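Long-range contacts in uncharacterized protein (Leptotrichia buccalis, PDB 3T8K), which is of unknown function but has the helical-hairpin fold of ankyrin repeats, which in many other proteins serves to bind partner proteins: residues Tyr43-Asn48 / Lys56-Leu61; Glu52-Ile57 / Thr91-Leu96; Ala66-Arg71 / Leu101-Asp106; Thr77-Leu82 / Ile116-Asn121; Pro81-Gly86 / Glu95-Phe100. All coordinates share one frame; numbering follows the deposited sequence.

Interaction 1: Tyr43-Asn48 / Lys56-Leu61; sequences YDVLRN and KISMFL
V45 has the largest share of this contact. It sits near the end of helix 41-45 and points its side chain at helix 51-63. CG1 is anti to the backbone N (chi1 178°), which leaves CG2 anti to the carbonyl carbon. CG2 faces I57 and L61, while CG1 lies against S58 and I57. V45 CG2 touches I57 CG2 at 3.7 Å and L61 CD1 at 3.6 Å, so it lies against two residues one helical turn apart. V45 CG1 comes close to S58 OG, at 3.2 Å. That hydroxyl is hydrogen-bonded to R54 O, one turn back in its own helix, and so can lie buried among carbons. I57 meets V45 with its CG2 branch, the two side chains crossing obliquely. Its other branch leads to N48, where I57 CD1 is 4.2 Å from N48 ND2. The amide of N48 has polar partners of its own: OD1 accepts from N50 N, and ND2 bonds to A14 O and G17 O. No hydrogen bond joins the two segments. The contact closes the hairpin of helices 41-45 and 51-63. Helix 19-28 packs on I57 and L61; helix 90-102 touches L46 and S58, and helix 79-85 touches L46.

Interaction 2: Glu52-Ile57 / Thr91-Leu96; sequences EARYKI and TGTTEL
Helices 51-63 and 90-102 run side by side here. The axes of segments 52-57 and 91-96 are 10.4 Å apart at closest approach and 25° from parallel. The tight part is the grip of R54 on T93. The arginine chain leaves with CG anti to the backbone N and bends at chi3 (64°), which brings the guanidinium end-on to the threonine hydroxyl. R54 NH2 donates to T93 OG1 at 2.8 Å in a fairly straight bond of 160°. R54 NH1 donates to the same T93 OG1 at 3.3 Å in a more bent one. The oxygen lies almost in the guanidinium plane. L96 CD1 rests over one face, 4.1 Å from R54 NH2. T93 OG1 is also bonded to G86 O and D89 O, so this buried hydroxyl is held from several directions. The other part is looser and partly exposed. The Y55 ring lies by G92, with Y55 CD1 4.0 Å from G92 CA. The ring edge meets E95 CB. Y55 OH and E95 OE1 stay 4.0 Å apart and are not bonded. An alanine in place of R54 would lose both bonds to T93 and would probably loosen the link between the helices. The chemistry is that of a buried arginine on a neutral oxygen; the carbonyl partners of that oxygen probably make it a better acceptor.

Interaction 3: Ala66-Arg71 / Leu101-Asp106; sequences ADIKSR and LEKGAD
I68 and A105 meet at the middle of this contact, with I68 CG2 3.8 Å from A105 CB. I68 CG2 also reaches K103 CB at 4.1 Å, since CG2 is anti to the backbone N and beside the carbonyl carbon. Next to it K69 stretches its extended chain across the turn at G104. K69 CE lies 3.3 Å from K103 O and 3.8 Å from G104 CA. At the far end R71 reaches D106. R71 NH2 forms a salt bridge to D106 OD2 at 3.0 Å, with the oxygen near the guanidinium plane. Its hydrogen bond is bent (131°) and weak, and the guanidinium and carboxylate planes are 39° apart. Further out, local turns set these groups in place. D67 OD1 accepts from K69 N, 3.1 Å away, in an Asx turn. G104 is the C-prime residue of a Schellman motif that ends helix 90-102, with G104 N bonded to L101 O and A105 N to F100 O. Its positive phi (93°) calls for glycine, and a CB there would also clash with K69 CE. The other carboxylate oxygen, D106 OD1, is held by T108 OG1. F79 backs A105, and I62 backs I68 and K103. The contact thus joins the loop after helix 51-63 to the loop after helix 90-102 by a small apolar centre and a surface ion pair, which is likely to be softened by solvent.

Interaction 4: Thr77-Leu82 / Ile116-Asn121; sequences TLFFPL and IVVFKN
V118 holds CG1 in the crowded position between its backbone N and carbonyl carbon (chi1 74°), with CG2 anti to the N. This spreads both methyls toward the first turn of helix 79-85. F80 has CG anti to its own N (chi1 -169°), which brings the ring edge to I116 CD1, while the F79 ring leads away and leaves its CB to make the contact. V118 CG1 touches F79 CB at 3.7 Å. V118 CG2 fits tightly on the helix backbone, 3.4 Å from F80 N, and also meets F80 CB at 3.6 Å. I116 adds a lighter touch: I116 CD1 is 4.2 Å from F80 CE1. F80 also stacks on Y111, and I116 packs on F126 of the second subunit. T77 OG1 lies 4.1 Å from V118 CG2 and accepts from F79 N in a weak capping bond at the helix start. A type I beta turn from V117 to K120 presents V118. No hydrogen bond crosses the segments; the touching side-chain groups are mainly carbon. The contact sets the loop between helices 90-102 and 129-140 against the start of helix 79-85, in keeping with the side-by-side stacking of an ankyrin-repeat fold.

Interaction 5: Pro81-Gly86 / Glu95-Phe100; sequences PLFQGG and ELCKIF
Helices 79-85 and 90-102 run antiparallel, the axes of their facing segments 168° apart in direction and 11.0 Å from each other at closest approach. L82 fills the gap between them. With CG anti to its backbone N (chi1 173°), it pushes both methyls at the facing helix. L82 CD1 meets L96 CB at 3.9 Å. L82 CD2 lies 3.9 Å from C97 N and 4.0 Å from F100 CD2, so one leucine spans residues on two successive turns. F83 reaches over beside it. The ring tip F83 CZ is 3.8 Å from C97 SG, and the sulfur sits at the ring edge, 79° off the normal. C97 SG is anti to its own N, which aims it that way. L135 of helix 129-140 covers both F83 and C97. An alanine at L82 would lose the methyl contacts with L96, C97 and F100 and would probably leave the hairpin less well packed. No hydrogen bond crosses between the segments, so the pairing rests on apolar fit and one sulfur-aromatic contact.

In the fold
Interactions 1 and 5 each lie within a helical hairpin, while interactions 2, 3 and 4 join one hairpin or loop to the next. Interaction 2 bridges the two hairpins, with its centre 8 Å from that of interaction 1 and 7 Å from that of interaction 5. L96 serves both 2 and 5, and M59 CE of 56-61 packs 3.3 Å from L96 CD2. Interaction 3 continues the link along the loops and touches interaction 5 where I68 CD1 packs 3.9 Å from F100 CE1. Interaction 4 carries the stack onward: N121 ND2 lies 3.1 Å from F83 O of interaction 5. No active site or ligand is known here; together the contacts form the middle of the repeat stack.

Interaction 1: Tyr43-Asn48 / Lys56-Leu61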
# COMPACT_ATOMS: atom_id res chain seq x y z
N TYR A 43 3.62 11.96 5.92
CA TYR A 43 3.76 10.83 5.01
C TYR A 43 3.51 9.51 5.74
O TYR A 43 2.81 8.64 5.24
CB TYR A 43 5.12 10.83 4.31
CG TYR A 43 5.11 10.03 3.02
CD1 TYR A 43 5.01 10.67 1.79
CD2 TYR A 43 5.17 8.65 3.04
CE1 TYR A 43 4.99 9.94 0.60
CE2 TYR A 43 5.15 7.91 1.86
CZ TYR A 43 5.05 8.56 0.64
OH TYR A 43 5.02 7.83 -0.53
N ASP A 44 4.07 9.37 6.94
CA ASP A 44 3.83 8.19 7.77
C ASP A 44 2.37 8.07 8.20
O ASP A 44 1.77 6.98 8.15
CB ASP A 44 4.71 8.23 9.03
CG ASP A 44 6.20 8.22 8.72
OD1 ASP A 44 6.58 7.73 7.64
OD2 ASP A 44 6.98 8.69 9.57
N VAL A 45 1.79 9.18 8.64
CA VAL A 45 0.38 9.19 9.03
C VAL A 45 -0.53 8.65 7.93
O VAL A 45 -1.43 7.85 8.18
CB VAL A 45 -0.08 10.60 9.36
CG1 VAL A 45 -1.56 10.61 9.72
CG2 VAL A 45 0.75 11.17 10.53
N LEU A 46 -0.29 9.10 6.70
CA LEU A 46 -1.18 8.74 5.61
C LEU A 46 -1.14 7.25 5.31
O LEU A 46 -2.03 6.72 4.63
CB LEU A 46 -0.84 9.56 4.36
CG LEU A 46 -1.18 11.04 4.56
CD1 LEU A 46 -0.52 11.90 3.50
CD2 LEU A 46 -2.69 11.24 4.60
N ARG A 47 -0.13 6.58 5.84
CA ARG A 47 0.03 5.15 5.62
C ARG A 47 -0.66 4.31 6.69
O ARG A 47 -0.70 3.08 6.61
CB ARG A 47 1.51 4.78 5.48
CG ARG A 47 2.11 5.34 4.20
CD ARG A 47 3.57 4.98 4.04
NE ARG A 47 4.41 5.82 4.89
CZ ARG A 47 5.74 5.82 4.87
NH1 ARG A 47 6.39 5.01 4.04
NH2 ARG A 47 6.42 6.62 5.68
N ASN A 48 -1.23 4.99 7.69
CA ASN A 48 -2.03 4.31 8.70
C ASN A 48 -3.26 3.66 8.05
O ASN A 48 -4.10 4.34 7.45
CB ASN A 48 -2.44 5.30 9.78
CG ASN A 48 -2.83 4.63 11.09
OD1 ASN A 48 -3.58 3.65 11.10
ND2 ASN A 48 -2.31 5.16 12.20
N LYS A 56 -7.88 11.72 12.04
CA LYS A 56 -7.74 12.48 13.29
C LYS A 56 -6.29 12.93 13.52
O LYS A 56 -6.04 14.08 13.88
CB LYS A 56 -8.23 11.66 14.49
CG LYS A 56 -9.74 11.53 14.58
CD LYS A 56 -10.14 10.61 15.71
CE LYS A 56 -11.66 10.51 15.83
NZ LYS A 56 -12.07 9.64 16.97
N ILE A 57 -5.34 12.02 13.30
CA ILE A 57 -3.93 12.36 13.46
C ILE A 57 -3.49 13.37 12.41
O ILE A 57 -2.70 14.27 12.69
CB ILE A 57 -3.03 11.11 13.37
CG1 ILE A 57 -3.41 10.10 14.45
CG2 ILE A 57 -1.56 11.49 13.46
CD1 ILE A 57 -2.74 8.75 14.31
N SER A 58 -4.01 13.22 11.19
CA SER A 58 -3.64 14.14 10.12
C SER A 58 -4.10 15.55 10.44
O SER A 58 -3.34 16.51 10.31
CB SER A 58 -4.23 13.70 8.78
OG SER A 58 -3.49 12.63 8.22
N MSE A 59 -5.36 15.66 10.84
CA MSE A 59 -5.94 16.96 11.19
C MSE A 59 -5.23 17.60 12.38
O MSE A 59 -5.03 18.81 12.41
CB MSE A 59 -7.43 16.82 11.48
CG MSE A 59 -8.23 16.35 10.28
SE MSE A 59 -8.33 17.68 8.83
CE MSE A 59 -6.48 17.75 8.22
N PHE A 60 -4.87 16.77 13.35
CA PHE A 60 -4.15 17.27 14.52
C PHE A 60 -2.83 17.91 14.10
O PHE A 60 -2.52 19.04 14.48
CB PHE A 60 -3.92 16.14 15.52
CG PHE A 60 -3.04 16.53 16.68
CD1 PHE A 60 -3.58 17.05 17.84
CD2 PHE A 60 -1.66 16.37 16.60
CE1 PHE A 60 -2.77 17.40 18.92
CE2 PHE A 60 -0.84 16.72 17.67
CZ PHE A 60 -1.40 17.24 18.83
N LEU A 61 -2.05 17.18 13.30
CA LEU A 61 -0.74 17.65 12.85
C LEU A 61 -0.83 18.84 11.92
O LEU A 61 -0.07 19.79 12.06
CB LEU A 61 0.03 16.52 12.15
CG LEU A 61 0.55 15.46 13.11
CD1 LEU A 61 1.12 14.27 12.35
CD2 LEU A 61 1.59 16.05 14.06

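Interaction 2: Glu52-Ile57 / Thr91-Leu96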
# COMPACT_ATOMS: atom_id res chain seq x y z
N GLU A 52 -9.99 6.24 10.71
CA GLU A 52 -10.27 7.20 11.78
C GLU A 52 -8.98 7.78 12.35
O GLU A 52 -8.85 9.00 12.52
CB GLU A 52 -11.09 6.53 12.88
CG GLU A 52 -11.47 7.48 14.01
CD GLU A 52 -12.10 6.76 15.19
OE1 GLU A 52 -12.21 5.52 15.14
OE2 GLU A 52 -12.47 7.44 16.17
N ALA A 53 -8.02 6.91 12.65
CA ALA A 53 -6.71 7.35 13.10
C ALA A 53 -6.03 8.23 12.04
O ALA A 53 -5.53 9.30 12.35
CB ALA A 53 -5.83 6.15 13.45
N ARG A 54 -6.04 7.78 10.78
CA ARG A 54 -5.39 8.52 9.71
C ARG A 54 -5.90 9.95 9.63
O ARG A 54 -5.13 10.90 9.46
CB ARG A 54 -5.62 7.84 8.35
CG ARG A 54 -4.79 8.43 7.23
CD ARG A 54 -5.33 8.06 5.83
NE ARG A 54 -6.67 8.62 5.61
CZ ARG A 54 -7.22 8.80 4.41
NH1 ARG A 54 -6.57 8.48 3.30
NH2 ARG A 54 -8.44 9.32 4.32
N TYR A 55 -7.22 10.10 9.72
CA TYR A 55 -7.84 11.41 9.62
C TYR A 55 -7.58 12.26 10.86
O TYR A 55 -7.12 13.39 10.75
CB TYR A 55 -9.34 11.27 9.35
CG TYR A 55 -10.06 12.59 9.21
CD1 TYR A 55 -10.09 13.26 7.99
CD2 TYR A 55 -10.72 13.16 10.29
CE1 TYR A 55 -10.75 14.47 7.86
CE2 TYR A 55 -11.38 14.37 10.17
CZ TYR A 55 -11.39 15.02 8.95
OH TYR A 55 -12.05 16.22 8.81
N LYS A 56 -7.88 11.72 12.04
CA LYS A 56 -7.74 12.48 13.29
C LYS A 56 -6.29 12.93 13.52
O LYS A 56 -6.04 14.08 13.88
CB LYS A 56 -8.23 11.66 14.49
CG LYS A 56 -9.74 11.53 14.58
CD LYS A 56 -10.14 10.61 15.71
CE LYS A 56 -11.66 10.51 15.83
NZ LYS A 56 -12.07 9.64 16.97
N ILE A 57 -5.34 12.02 13.30
CA ILE A 57 -3.93 12.36 13.46
C ILE A 57 -3.49 13.37 12.41
O ILE A 57 -2.70 14.27 12.69
CB ILE A 57 -3.03 11.11 13.37
CG1 ILE A 57 -3.41 10.10 14.45
CG2 ILE A 57 -1.56 11.49 13.46
CD1 ILE A 57 -2.74 8.75 14.31
N THR A 91 -15.03 10.59 2.07
CA THR A 91 -15.27 11.88 2.72
C THR A 91 -13.97 12.41 3.35
O THR A 91 -13.60 13.57 3.15
CB THR A 91 -16.36 11.77 3.80
OG1 THR A 91 -17.61 11.45 3.17
CG2 THR A 91 -16.50 13.08 4.56
N GLY A 92 -13.26 11.56 4.08
CA GLY A 92 -12.03 11.96 4.74
C GLY A 92 -10.90 12.27 3.78
O GLY A 92 -10.19 13.26 3.92
N THR A 93 -10.74 11.41 2.78
CA THR A 93 -9.71 11.58 1.77
C THR A 93 -9.94 12.87 0.98
O THR A 93 -9.00 13.58 0.66
CB THR A 93 -9.68 10.36 0.85
OG1 THR A 93 -9.26 9.22 1.61
CG2 THR A 93 -8.73 10.57 -0.34
N THR A 94 -11.20 13.16 0.68
CA THR A 94 -11.53 14.37 -0.05
C THR A 94 -11.16 15.60 0.77
O THR A 94 -10.51 16.52 0.26
CB THR A 94 -13.02 14.42 -0.39
OG1 THR A 94 -13.34 13.28 -1.19
CG2 THR A 94 -13.35 15.69 -1.17
N GLU A 95 -11.59 15.61 2.03
CA GLU A 95 -11.28 16.69 2.96
C GLU A 95 -9.78 16.94 3.07
O GLU A 95 -9.33 18.09 3.03
CB GLU A 95 -11.86 16.36 4.34
CG GLU A 95 -12.87 17.37 4.85
CD GLU A 95 -12.26 18.74 5.04
OE1 GLU A 95 -11.38 18.88 5.92
OE2 GLU A 95 -12.64 19.68 4.31
N LEU A 96 -9.00 15.88 3.23
CA LEU A 96 -7.55 16.00 3.33
C LEU A 96 -6.95 16.54 2.02
O LEU A 96 -6.04 17.37 2.05
CB LEU A 96 -6.90 14.67 3.72
CG LEU A 96 -7.14 14.20 5.16
CD1 LEU A 96 -6.57 12.80 5.39
CD2 LEU A 96 -6.52 15.18 6.13

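Interaction 3: Ala66-Arg71 / Leu101-Asp106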
# COMPACT_ATOMS: atom_id res chain seq x y z
N ALA A 66 2.25 21.09 10.84
CA ALA A 66 3.11 20.09 10.21
C ALA A 66 3.35 20.44 8.74
O ALA A 66 2.52 21.08 8.09
CB ALA A 66 2.51 18.70 10.33
N ASP A 67 4.51 20.03 8.23
CA ASP A 67 4.92 20.35 6.86
C ASP A 67 4.02 19.67 5.83
O ASP A 67 3.88 18.44 5.84
CB ASP A 67 6.37 19.95 6.63
CG ASP A 67 6.90 20.41 5.28
OD1 ASP A 67 6.24 21.27 4.64
OD2 ASP A 67 7.97 19.91 4.86
N ILE A 68 3.44 20.47 4.95
CA ILE A 68 2.47 20.01 3.96
C ILE A 68 3.11 19.87 2.58
O ILE A 68 2.63 19.12 1.72
CB ILE A 68 1.29 21.00 3.85
CG1 ILE A 68 0.46 20.98 5.14
CG2 ILE A 68 0.40 20.67 2.66
CD1 ILE A 68 -0.21 19.66 5.40
N LYS A 69 4.22 20.58 2.38
CA LYS A 69 4.86 20.67 1.08
C LYS A 69 6.09 19.78 0.97
O LYS A 69 6.90 19.93 0.06
CB LYS A 69 5.25 22.13 0.80
CG LYS A 69 4.08 23.09 0.79
CD LYS A 69 4.55 24.50 0.46
CE LYS A 69 3.40 25.49 0.48
NZ LYS A 69 3.86 26.87 0.16
N SER A 70 6.21 18.84 1.89
CA SER A 70 7.38 17.97 1.95
C SER A 70 7.37 16.91 0.86
O SER A 70 6.31 16.51 0.36
CB SER A 70 7.47 17.30 3.32
OG SER A 70 6.26 16.63 3.62
N ARG A 71 8.56 16.44 0.50
CA ARG A 71 8.69 15.40 -0.51
C ARG A 71 9.68 14.34 -0.08
O ARG A 71 10.63 14.62 0.65
CB ARG A 71 9.10 16.00 -1.84
CG ARG A 71 8.10 16.99 -2.38
CD ARG A 71 8.43 17.37 -3.80
NE ARG A 71 7.54 18.41 -4.30
CZ ARG A 71 7.22 18.55 -5.58
NH1 ARG A 71 7.71 17.71 -6.48
NH2 ARG A 71 6.40 19.52 -5.95
N LEU A 101 -4.32 21.03 -0.82
CA LEU A 101 -4.31 21.99 -1.91
C LEU A 101 -4.33 23.43 -1.40
O LEU A 101 -3.60 24.28 -1.90
CB LEU A 101 -5.49 21.76 -2.86
CG LEU A 101 -5.42 20.47 -3.68
CD1 LEU A 101 -6.69 20.26 -4.52
CD2 LEU A 101 -4.20 20.46 -4.58
N GLU A 102 -5.16 23.69 -0.39
CA GLU A 102 -5.27 25.03 0.16
C GLU A 102 -3.96 25.46 0.80
O GLU A 102 -3.63 26.64 0.81
CB GLU A 102 -6.41 25.09 1.19
CG GLU A 102 -7.79 24.94 0.56
CD GLU A 102 -8.90 24.79 1.58
OE1 GLU A 102 -8.59 24.46 2.75
OE2 GLU A 102 -10.08 24.99 1.21
N LYS A 103 -3.22 24.50 1.33
CA LYS A 103 -1.97 24.80 2.02
C LYS A 103 -0.75 24.64 1.12
O LYS A 103 0.38 24.63 1.61
CB LYS A 103 -1.85 23.98 3.31
CG LYS A 103 -2.87 24.40 4.36
CD LYS A 103 -2.56 23.82 5.73
CE LYS A 103 -3.52 24.36 6.78
NZ LYS A 103 -3.33 25.82 7.05
N GLY A 104 -0.98 24.53 -0.18
CA GLY A 104 0.08 24.64 -1.16
C GLY A 104 0.79 23.37 -1.63
O GLY A 104 1.79 23.46 -2.33
N ALA A 105 0.28 22.20 -1.25
CA ALA A 105 0.89 20.98 -1.75
C ALA A 105 0.66 20.89 -3.26
O ALA A 105 -0.32 21.44 -3.78
CB ALA A 105 0.32 19.76 -1.04
N ASP A 106 1.57 20.21 -3.95
CA ASP A 106 1.55 20.16 -5.41
C ASP A 106 1.01 18.84 -5.95
O ASP A 106 1.67 17.80 -5.86
CB ASP A 106 2.97 20.41 -5.94
CG ASP A 106 3.06 20.27 -7.45
OD1 ASP A 106 2.04 20.46 -8.14
OD2 ASP A 106 4.17 19.98 -7.94

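Interaction 4: Thr77-Leu82 / Ile116-Asn121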
# COMPACT_ATOMS: atom_id res chain seq x y z
N THR A 77 5.05 13.68 -3.28
CA THR A 77 4.26 14.52 -2.37
C THR A 77 3.34 13.70 -1.47
O THR A 77 3.20 12.49 -1.64
CB THR A 77 3.36 15.49 -3.15
OG1 THR A 77 2.40 14.72 -3.88
CG2 THR A 77 4.18 16.33 -4.11
N LEU A 78 2.72 14.38 -0.51
CA LEU A 78 1.80 13.73 0.41
C LEU A 78 0.61 13.12 -0.33
O LEU A 78 -0.05 12.22 0.19
CB LEU A 78 1.30 14.72 1.46
CG LEU A 78 2.40 15.23 2.39
CD1 LEU A 78 1.79 16.10 3.45
CD2 LEU A 78 3.15 14.07 3.02
N PHE A 79 0.33 13.61 -1.53
CA PHE A 79 -0.84 13.11 -2.25
C PHE A 79 -0.77 11.61 -2.54
O PHE A 79 -1.81 10.95 -2.64
CB PHE A 79 -1.06 13.89 -3.55
CG PHE A 79 -1.54 15.29 -3.33
CD1 PHE A 79 -2.83 15.53 -2.86
CD2 PHE A 79 -0.72 16.37 -3.61
CE1 PHE A 79 -3.29 16.82 -2.67
CE2 PHE A 79 -1.17 17.67 -3.41
CZ PHE A 79 -2.46 17.90 -2.94
N PHE A 80 0.44 11.06 -2.69
CA PHE A 80 0.55 9.66 -3.09
C PHE A 80 0.03 8.70 -2.03
O PHE A 80 -0.86 7.90 -2.30
CB PHE A 80 1.97 9.29 -3.51
CG PHE A 80 2.08 7.93 -4.17
CD1 PHE A 80 1.57 7.72 -5.45
CD2 PHE A 80 2.69 6.87 -3.52
CE1 PHE A 80 1.66 6.48 -6.06
CE2 PHE A 80 2.80 5.62 -4.12
CZ PHE A 80 2.28 5.43 -5.40
N PRO A 81 0.58 8.78 -0.80
CA PRO A 81 0.03 7.87 0.21
C PRO A 81 -1.42 8.18 0.53
O PRO A 81 -2.17 7.27 0.87
CB PRO A 81 0.94 8.11 1.44
CG PRO A 81 1.62 9.41 1.18
CD PRO A 81 1.76 9.50 -0.31
N LEU A 82 -1.82 9.45 0.40
CA LEU A 82 -3.22 9.84 0.59
C LEU A 82 -4.12 9.03 -0.34
O LEU A 82 -5.09 8.41 0.10
CB LEU A 82 -3.41 11.32 0.29
CG LEU A 82 -4.87 11.79 0.28
CD1 LEU A 82 -5.48 11.67 1.67
CD2 LEU A 82 -4.94 13.23 -0.18
N ILE A 116 3.64 8.15 -13.01
CA ILE A 116 2.18 8.15 -13.04
C ILE A 116 1.61 9.37 -12.33
O ILE A 116 2.23 9.92 -11.42
CB ILE A 116 1.59 6.89 -12.36
CG1 ILE A 116 2.04 6.79 -10.90
CG2 ILE A 116 1.97 5.63 -13.13
CD1 ILE A 116 1.42 5.63 -10.17
N VAL A 117 0.41 9.80 -12.74
CA VAL A 117 -0.25 10.86 -11.97
C VAL A 117 -0.42 10.39 -10.53
O VAL A 117 -0.59 9.20 -10.26
CB VAL A 117 -1.60 11.29 -12.57
CG1 VAL A 117 -1.38 11.98 -13.92
CG2 VAL A 117 -2.54 10.09 -12.71
N VAL A 118 -0.35 11.33 -9.59
CA VAL A 118 -0.24 10.95 -8.18
C VAL A 118 -1.56 10.41 -7.65
O VAL A 118 -1.59 9.68 -6.65
CB VAL A 118 0.28 12.12 -7.32
CG1 VAL A 118 -0.81 13.17 -7.14
CG2 VAL A 118 0.80 11.62 -5.99
N PHE A 119 -2.65 10.76 -8.35
CA PHE A 119 -4.00 10.32 -7.98
C PHE A 119 -4.47 9.10 -8.76
O PHE A 119 -5.65 8.76 -8.73
CB PHE A 119 -5.01 11.46 -8.18
CG PHE A 119 -4.83 12.21 -9.46
CD1 PHE A 119 -5.47 11.81 -10.62
CD2 PHE A 119 -3.99 13.32 -9.51
CE1 PHE A 119 -5.28 12.50 -11.80
CE2 PHE A 119 -3.80 14.01 -10.68
CZ PHE A 119 -4.45 13.60 -11.83
N LYS A 120 -3.56 8.40 -9.42
CA LYS A 120 -3.99 7.30 -10.29
C LYS A 120 -4.86 6.27 -9.56
O LYS A 120 -5.80 5.72 -10.15
CB LYS A 120 -2.79 6.61 -10.93
CG LYS A 120 -3.18 5.37 -11.71
CD LYS A 120 -2.07 4.94 -12.66
CE LYS A 120 -2.46 3.69 -13.43
NZ LYS A 120 -1.53 3.44 -14.56
N ASN A 121 -4.56 6.01 -8.29
CA ASN A 121 -5.30 4.97 -7.56
C ASN A 121 -6.78 5.31 -7.36
O ASN A 121 -7.59 4.41 -7.14
CB ASN A 121 -4.64 4.68 -6.21
CG ASN A 121 -5.12 3.37 -5.59
OD1 ASN A 121 -5.20 2.34 -6.27
ND2 ASN A 121 -5.43 3.41 -4.30

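Interaction 5: Pro81-Gly86 / Glu95-Phe100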
# COMPACT_ATOMS: atom_id res chain seq x y z
N PRO A 81 0.58 8.78 -0.80
CA PRO A 81 0.03 7.87 0.21
C PRO A 81 -1.42 8.18 0.53
O PRO A 81 -2.17 7.27 0.87
CB PRO A 81 0.94 8.11 1.44
CG PRO A 81 1.62 9.41 1.18
CD PRO A 81 1.76 9.50 -0.31
N LEU A 82 -1.82 9.45 0.40
CA LEU A 82 -3.22 9.84 0.59
C LEU A 82 -4.12 9.03 -0.34
O LEU A 82 -5.09 8.41 0.10
CB LEU A 82 -3.41 11.32 0.29
CG LEU A 82 -4.87 11.79 0.28
CD1 LEU A 82 -5.48 11.67 1.67
CD2 LEU A 82 -4.94 13.23 -0.18
N PHE A 83 -3.79 9.05 -1.62
CA PHE A 83 -4.62 8.38 -2.62
C PHE A 83 -4.45 6.85 -2.65
O PHE A 83 -5.41 6.12 -2.91
CB PHE A 83 -4.41 9.01 -4.00
CG PHE A 83 -4.90 10.43 -4.09
CD1 PHE A 83 -6.16 10.76 -3.61
CD2 PHE A 83 -4.10 11.43 -4.61
CE1 PHE A 83 -6.63 12.07 -3.66
CE2 PHE A 83 -4.54 12.74 -4.68
CZ PHE A 83 -5.81 13.06 -4.20
N GLN A 84 -3.24 6.38 -2.38
CA GLN A 84 -3.01 4.93 -2.28
C GLN A 84 -3.85 4.30 -1.17
O GLN A 84 -4.39 3.22 -1.35
CB GLN A 84 -1.53 4.63 -2.05
CG GLN A 84 -0.67 4.88 -3.26
CD GLN A 84 -1.15 4.11 -4.47
OE1 GLN A 84 -1.60 4.70 -5.45
NE2 GLN A 84 -1.06 2.78 -4.42
N GLY A 85 -3.94 4.98 -0.03
CA GLY A 85 -4.63 4.41 1.12
C GLY A 85 -6.01 4.96 1.44
O GLY A 85 -6.64 4.50 2.40
N GLY A 86 -6.51 5.90 0.64
CA GLY A 86 -7.71 6.64 1.01
C GLY A 86 -9.05 6.14 0.50
O GLY A 86 -10.07 6.82 0.65
N GLU A 95 -11.59 15.61 2.03
CA GLU A 95 -11.28 16.69 2.96
C GLU A 95 -9.78 16.94 3.07
O GLU A 95 -9.33 18.09 3.03
CB GLU A 95 -11.86 16.36 4.34
CG GLU A 95 -12.87 17.37 4.85
CD GLU A 95 -12.26 18.74 5.04
OE1 GLU A 95 -11.38 18.88 5.92
OE2 GLU A 95 -12.64 19.68 4.31
N LEU A 96 -9.00 15.88 3.23
CA LEU A 96 -7.55 16.00 3.33
C LEU A 96 -6.95 16.54 2.02
O LEU A 96 -6.04 17.37 2.05
CB LEU A 96 -6.90 14.67 3.72
CG LEU A 96 -7.14 14.20 5.16
CD1 LEU A 96 -6.57 12.80 5.39
CD2 LEU A 96 -6.52 15.18 6.13
N CYS A 97 -7.44 16.06 0.88
CA CYS A 97 -6.99 16.60 -0.40
C CYS A 97 -7.28 18.11 -0.49
O CYS A 97 -6.41 18.88 -0.88
CB CYS A 97 -7.64 15.87 -1.59
SG CYS A 97 -7.13 16.49 -3.24
N LYS A 98 -8.49 18.52 -0.13
CA LYS A 98 -8.83 19.93 -0.14
C LYS A 98 -7.86 20.76 0.70
O LYS A 98 -7.41 21.83 0.29
CB LYS A 98 -10.26 20.14 0.38
CG LYS A 98 -10.68 21.59 0.49
CD LYS A 98 -12.20 21.70 0.70
CE LYS A 98 -12.55 22.01 2.13
NZ LYS A 98 -12.65 23.48 2.37
N ILE A 99 -7.55 20.26 1.89
CA ILE A 99 -6.68 21.00 2.80
C ILE A 99 -5.25 21.06 2.28
O ILE A 99 -4.59 22.10 2.37
CB ILE A 99 -6.71 20.38 4.21
CG1 ILE A 99 -8.09 20.60 4.83
CG2 ILE A 99 -5.63 20.99 5.09
CD1 ILE A 99 -8.29 19.80 6.10
N PHE A 100 -4.76 19.95 1.73
CA PHE A 100 -3.41 19.93 1.16
C PHE A 100 -3.29 20.95 0.04
O PHE A 100 -2.28 21.65 -0.08
CB PHE A 100 -3.03 18.55 0.64
CG PHE A 100 -2.82 17.52 1.70
CD1 PHE A 100 -2.76 17.87 3.04
CD2 PHE A 100 -2.68 16.19 1.37
CE1 PHE A 100 -2.55 16.91 4.02
CE2 PHE A 100 -2.47 15.22 2.35
CZ PHE A 100 -2.42 15.59 3.67